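Local coordinates for putative phosphohydrolase (Shewanella amazonensis, PDB 3M1T), which is of unknown function but carries an HDOD domain, related to the HD phosphodiesterases, and may act in signal transduction, at residues W228-A241 and L253-G265. Sequence-based numbering, arbitrary orientation. Where two conformers were deposited one is given.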
loop_
_atom_site.group_PDB
_atom_site.type_symbol
_atom_site.label_atom_id
_atom_site.label_comp_id
_atom_site.label_asym_id
_atom_site.label_seq_id
_atom_site.Cartn_x
_atom_site.Cartn_y
_atom_site.Cartn_z
ATOM N N TRP A 228 -1.541 -6.322 -16.242
ATOM C CA TRP A 228 -2.762 -7.100 -16.456
ATOM C C TRP A 228 -3.312 -6.930 -17.879
ATOM O O TRP A 228 -3.691 -7.905 -18.545
ATOM C CB TRP A 228 -3.836 -6.661 -15.476
ATOM C CG TRP A 228 -5.120 -7.400 -15.556
ATOM C CD1 TRP A 228 -6.240 -7.041 -16.307
ATOM C CD2 TRP A 228 -5.470 -8.611 -14.883
ATOM N NE1 TRP A 228 -7.237 -7.969 -16.136
ATOM C CE2 TRP A 228 -6.792 -8.944 -15.275
ATOM C CE3 TRP A 228 -4.788 -9.469 -14.011
ATOM C CZ2 TRP A 228 -7.441 -10.078 -14.809
ATOM C CZ3 TRP A 228 -5.444 -10.599 -13.554
ATOM C CH2 TRP A 228 -6.759 -10.869 -13.917
ATOM N N ASP A 229 -3.393 -5.677 -18.318
ATOM C CA ASP A 229 -3.968 -5.400 -19.633
ATOM C C ASP A 229 -3.120 -5.791 -20.822
ATOM O O ASP A 229 -3.598 -5.691 -21.964
ATOM C CB ASP A 229 -4.363 -3.917 -19.729
ATOM C CG ASP A 229 -5.524 -3.575 -18.837
ATOM O OD1 ASP A 229 -6.393 -4.440 -18.608
ATOM O OD2 ASP A 229 -5.580 -2.430 -18.343
ATOM N N LYS A 230 -1.889 -6.224 -20.601
ATOM C CA LYS A 230 -1.003 -6.647 -21.640
ATOM C C LYS A 230 -1.122 -8.165 -21.905
ATOM O O LYS A 230 -0.597 -8.661 -22.905
ATOM C CB LYS A 230 0.431 -6.314 -21.268
ATOM C CG LYS A 230 0.670 -4.835 -20.977
ATOM C CD LYS A 230 2.156 -4.564 -20.760
ATOM C CE LYS A 230 2.401 -3.115 -20.271
ATOM N NZ LYS A 230 1.945 -2.868 -18.882
ATOM N N ILE A 231 -1.848 -8.891 -21.048
ATOM C CA ILE A 231 -1.844 -10.375 -21.108
ATOM C C ILE A 231 -3.196 -10.906 -21.589
ATOM O O ILE A 231 -4.215 -10.619 -20.996
ATOM C CB ILE A 231 -1.533 -10.959 -19.690
ATOM C CG1 ILE A 231 -0.243 -10.358 -19.117
ATOM C CG2 ILE A 231 -1.464 -12.470 -19.700
ATOM C CD1 ILE A 231 0.998 -10.660 -19.879
ATOM N N PRO A 232 -3.214 -11.738 -22.644
ATOM C CA PRO A 232 -4.510 -12.273 -23.049
ATOM C C PRO A 232 -5.226 -12.985 -21.900
ATOM O O PRO A 232 -4.562 -13.634 -21.075
ATOM C CB PRO A 232 -4.162 -13.250 -24.171
ATOM C CG PRO A 232 -2.765 -12.947 -24.564
ATOM C CD PRO A 232 -2.096 -12.291 -23.395
ATOM N N ASP A 233 -6.556 -12.918 -21.896
ATOM C CA ASP A 233 -7.357 -13.438 -20.790
ATOM C C ASP A 233 -7.249 -14.946 -20.631
ATOM O O ASP A 233 -7.490 -15.435 -19.518
ATOM C CB ASP A 233 -8.828 -13.020 -20.865
ATOM N N ASP A 234 -6.798 -15.633 -21.686
ATOM C CA ASP A 234 -6.605 -17.085 -21.679
ATOM C C ASP A 234 -5.144 -17.563 -21.511
ATOM O O ASP A 234 -4.838 -18.727 -21.720
ATOM C CB ASP A 234 -7.242 -17.688 -22.938
ATOM C CG ASP A 234 -6.564 -17.235 -24.238
ATOM O OD1 ASP A 234 -5.703 -16.337 -24.225
ATOM O OD2 ASP A 234 -6.869 -17.810 -25.296
ATOM N N GLU A 235 -4.256 -16.663 -21.103
ATOM C CA GLU A 235 -2.837 -17.000 -20.918
ATOM C C GLU A 235 -2.325 -16.437 -19.575
ATOM O O GLU A 235 -1.129 -16.124 -19.393
ATOM C CB GLU A 235 -2.024 -16.443 -22.062
ATOM C CG GLU A 235 -2.373 -17.060 -23.393
ATOM C CD GLU A 235 -1.499 -16.532 -24.513
ATOM O OE1 GLU A 235 -0.571 -15.736 -24.251
ATOM O OE2 GLU A 235 -1.751 -16.905 -25.664
ATOM N N ARG A 236 -3.206 -16.312 -18.595
ATOM C CA ARG A 236 -2.778 -15.681 -17.335
ATOM C C ARG A 236 -2.078 -16.582 -16.305
ATOM O O ARG A 236 -1.251 -16.125 -15.548
ATOM C CB ARG A 236 -3.946 -14.994 -16.626
ATOM C CG ARG A 236 -4.635 -13.949 -17.459
ATOM C CD ARG A 236 -5.879 -13.453 -16.720
ATOM N NE ARG A 236 -6.568 -12.379 -17.453
ATOM C CZ ARG A 236 -7.885 -12.184 -17.502
ATOM N NH1 ARG A 236 -8.745 -12.987 -16.886
ATOM N NH2 ARG A 236 -8.365 -11.155 -18.193
ATOM N N THR A 237 -2.458 -17.842 -16.213
ATOM C CA THR A 237 -1.817 -18.687 -15.152
ATOM C C THR A 237 -0.319 -18.892 -15.446
ATOM O O THR A 237 0.466 -18.912 -14.528
ATOM C CB THR A 237 -2.495 -20.052 -14.997
ATOM O OG1 THR A 237 -3.868 -19.805 -14.609
ATOM C CG2 THR A 237 -1.793 -20.930 -13.943
ATOM N N SER A 238 0.072 -19.039 -16.713
ATOM C CA SER A 238 1.481 -19.176 -17.060
ATOM C C SER A 238 2.216 -17.868 -16.794
ATOM O O SER A 238 3.392 -17.885 -16.437
ATOM C CB SER A 238 1.704 -19.583 -18.506
ATOM O OG SER A 238 1.074 -18.748 -19.452
ATOM N N TRP A 239 1.525 -16.741 -16.988
ATOM C CA TRP A 239 2.090 -15.437 -16.609
ATOM C C TRP A 239 2.310 -15.359 -15.106
ATOM O O TRP A 239 3.391 -15.011 -14.659
ATOM C CB TRP A 239 1.118 -14.361 -17.106
ATOM C CG TRP A 239 1.338 -12.966 -16.675
ATOM C CD1 TRP A 239 2.449 -12.209 -16.855
ATOM C CD2 TRP A 239 0.364 -12.139 -16.034
ATOM N NE1 TRP A 239 2.229 -10.921 -16.320
ATOM C CE2 TRP A 239 0.955 -10.869 -15.817
ATOM C CE3 TRP A 239 -0.951 -12.353 -15.597
ATOM C CZ2 TRP A 239 0.243 -9.815 -15.260
ATOM C CZ3 TRP A 239 -1.656 -11.305 -15.019
ATOM C CH2 TRP A 239 -1.048 -10.060 -14.833
ATOM N N LEU A 240 1.294 -15.725 -14.344
ATOM C CA LEU A 240 1.387 -15.700 -12.901
ATOM C C LEU A 240 2.501 -16.608 -12.414
ATOM O O LEU A 240 3.208 -16.269 -11.484
ATOM C CB LEU A 240 0.041 -16.074 -12.269
ATOM C CG LEU A 240 -1.089 -15.058 -12.499
ATOM C CD1 LEU A 240 -2.434 -15.645 -12.088
ATOM C CD2 LEU A 240 -0.834 -13.727 -11.767
ATOM N N ALA A 241 2.634 -17.782 -13.064
ATOM C CA ALA A 241 3.707 -18.726 -12.711
ATOM C C ALA A 241 5.093 -18.066 -12.841
ATOM O O ALA A 241 5.940 -18.251 -11.984
ATOM C CB ALA A 241 3.658 -20.027 -13.550
ATOM N N LEU A 253 -1.112 -21.317 -7.250
ATOM C CA LEU A 253 -1.649 -20.775 -8.469
ATOM C C LEU A 253 -3.042 -21.301 -8.814
ATOM O O LEU A 253 -3.663 -20.820 -9.759
ATOM C CB LEU A 253 -0.745 -21.143 -9.643
ATOM C CG LEU A 253 0.673 -20.603 -9.590
ATOM C CD1 LEU A 253 1.499 -21.199 -10.716
ATOM C CD2 LEU A 253 0.673 -19.088 -9.606
ATOM N N GLY A 254 -3.503 -22.318 -8.094
ATOM C CA GLY A 254 -4.771 -22.970 -8.416
ATOM C C GLY A 254 -5.965 -22.051 -8.223
ATOM O O GLY A 254 -6.199 -21.570 -7.116
ATOM N N GLY A 255 -6.653 -21.742 -9.316
ATOM C CA GLY A 255 -7.757 -20.781 -9.292
ATOM C C GLY A 255 -7.357 -19.327 -9.143
ATOM O O GLY A 255 -8.216 -18.478 -9.051
ATOM N N LEU A 256 -6.067 -19.013 -9.163
ATOM C CA LEU A 256 -5.637 -17.645 -8.855
ATOM C C LEU A 256 -6.016 -16.671 -9.958
ATOM O O LEU A 256 -6.534 -15.565 -9.691
ATOM C CB LEU A 256 -4.138 -17.586 -8.604
ATOM C CG LEU A 256 -3.538 -16.225 -8.292
ATOM C CD1 LEU A 256 -4.157 -15.534 -7.058
ATOM C CD2 LEU A 256 -2.001 -16.356 -8.085
ATOM N N ALA A 257 -5.728 -17.044 -11.201
ATOM C CA ALA A 257 -6.110 -16.186 -12.313
ATOM C C ALA A 257 -7.607 -15.878 -12.298
ATOM O O ALA A 257 -8.009 -14.722 -12.523
ATOM C CB ALA A 257 -5.701 -16.786 -13.698
ATOM N N GLU A 258 -8.418 -16.895 -12.028
ATOM C CA GLU A 258 -9.874 -16.725 -12.021
ATOM C C GLU A 258 -10.291 -15.753 -10.907
ATOM O O GLU A 258 -11.118 -14.843 -11.127
ATOM C CB GLU A 258 -10.570 -18.079 -11.848
ATOM C CG GLU A 258 -11.048 -18.734 -13.169
ATOM C CD GLU A 258 -12.250 -18.032 -13.770
ATOM N N LYS A 259 -9.669 -15.917 -9.742
ATOM C CA LYS A 259 -9.962 -15.075 -8.567
ATOM C C LYS A 259 -9.548 -13.642 -8.830
ATOM O O LYS A 259 -10.302 -12.708 -8.490
ATOM C CB LYS A 259 -9.306 -15.639 -7.318
ATOM C CG LYS A 259 -9.507 -14.821 -6.022
ATOM C CD LYS A 259 -10.989 -14.751 -5.655
ATOM C CE LYS A 259 -11.250 -14.133 -4.276
ATOM N NZ LYS A 259 -10.713 -14.980 -3.141
ATOM N N LEU A 260 -8.349 -13.445 -9.382
ATOM C CA LEU A 260 -7.868 -12.106 -9.689
ATOM C C LEU A 260 -8.769 -11.408 -10.713
ATOM O O LEU A 260 -9.032 -10.185 -10.609
ATOM C CB LEU A 260 -6.423 -12.117 -10.154
ATOM C CG LEU A 260 -5.425 -12.581 -9.097
ATOM C CD1 LEU A 260 -4.040 -12.732 -9.723
ATOM C CD2 LEU A 260 -5.418 -11.634 -7.895
ATOM N N ALA A 261 -9.267 -12.162 -11.682
ATOM C CA ALA A 261 -10.175 -11.594 -12.666
ATOM C C ALA A 261 -11.478 -11.140 -12.010
ATOM O O ALA A 261 -12.064 -10.113 -12.406
ATOM C CB ALA A 261 -10.457 -12.621 -13.794
ATOM N N LYS A 262 -11.976 -11.916 -11.044
ATOM C CA LYS A 262 -13.206 -11.535 -10.335
ATOM C C LYS A 262 -13.008 -10.179 -9.636
ATOM O O LYS A 262 -13.908 -9.334 -9.622
ATOM C CB LYS A 262 -13.622 -12.616 -9.308
ATOM C CG LYS A 262 -14.236 -13.903 -9.895
ATOM C CD LYS A 262 -14.858 -14.795 -8.797
HETATM N N MSE A 263 -11.822 -9.945 -9.106
HETATM C CA MSE A 263 -11.591 -8.743 -8.280
HETATM C C MSE A 263 -11.032 -7.564 -9.048
HETATM O O MSE A 263 -10.978 -6.427 -8.512
HETATM C CB MSE A 263 -10.670 -9.098 -7.146
HETATM C CG MSE A 263 -11.184 -10.303 -6.396
HETATM SE SE MSE A 263 -10.259 -10.394 -4.754
HETATM C CE MSE A 263 -8.578 -10.501 -5.416
ATOM N N HIS A 264 -10.602 -7.807 -10.277
ATOM C CA HIS A 264 -9.936 -6.793 -11.078
ATOM C C HIS A 264 -10.835 -5.573 -11.188
ATOM O O HIS A 264 -12.005 -5.689 -11.544
ATOM C CB HIS A 264 -9.653 -7.283 -12.500
ATOM C CG HIS A 264 -8.982 -6.250 -13.356
ATOM N ND1 HIS A 264 -9.646 -5.557 -14.343
ATOM C CD2 HIS A 264 -7.716 -5.772 -13.346
ATOM C CE1 HIS A 264 -8.813 -4.708 -14.919
ATOM N NE2 HIS A 264 -7.636 -4.822 -14.337
ATOM N N GLY A 265 -10.277 -4.417 -10.866
ATOM C CA GLY A 265 -11.021 -3.145 -10.941
ATOM C C GLY A 265 -11.664 -2.662 -9.651
ATOM O O GLY A 265 -12.060 -1.495 -9.547
HETATM O O HOH W 1 -8.549 -15.356 -15.675
HETATM O O HOH W 2 -4.546 -19.508 -12.035
#
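The indole of Trp228 is sandwiched between His264 and, in one of its two modelled conformers, Arg236. On one face the imidazole of His264 makes an offset stack with the five-membered ring, the centroids 3.8 Å apart and the planes turned only 13° from each other. On the opposite face, in that conformer, lies the guanidinium of Arg236, with Trp228 CZ2 over its centre; its own far face rests on the backbone of Asp233. Asp229 OD1 lies in the indole plane at the edge. With CG anti to the backbone N (chi1 -178°), the indole swings across to helix 256-263, where Trp228 CH2 comes 3.6 Å from Ala261 N and Trp228 CZ3 packs 3.9 Å from Leu260 CB.

In the same conformer the extended arm of Arg236 runs beside this helix, and Arg236 NH1 meets Ala261 CB at 3.6 Å. There Arg236 NH1 also gives a hydrogen bond to a water in the guanidinium plane (2.7 Å), which in turn donates weakly to Ala257 O.

A second water ties Thr237 OG1 to the start of the helix: it donates to Leu253 O and accepts from Ala257 N at 2.9 Å, so that this first-turn N-H is satisfied through solvent. No direct hydrogen bond joins the two segments.

Next to these water-bridged groups, Leu240 fills the angle between the helices. Leu240 CD1 packs 3.8 Å from Ala257 CB and also touches Leu256, while Leu240 CD2 meets Leu260 CD1 tip to tip. Leu253 closes the end of the patch against Leu240 and Ala241.

The small side chain of Ala257 faces Thr237 where helices 236-241 and 256-263 cross at 102°, their axes 9.7 Å apart. Leu240 and Leu260 continue onto Ile224 of helix 213-227, and Leu256 and Leu260 also touch helix 103-124, so this nearly perpendicular helix-helix contact at the periphery is joined to the all-helical chain.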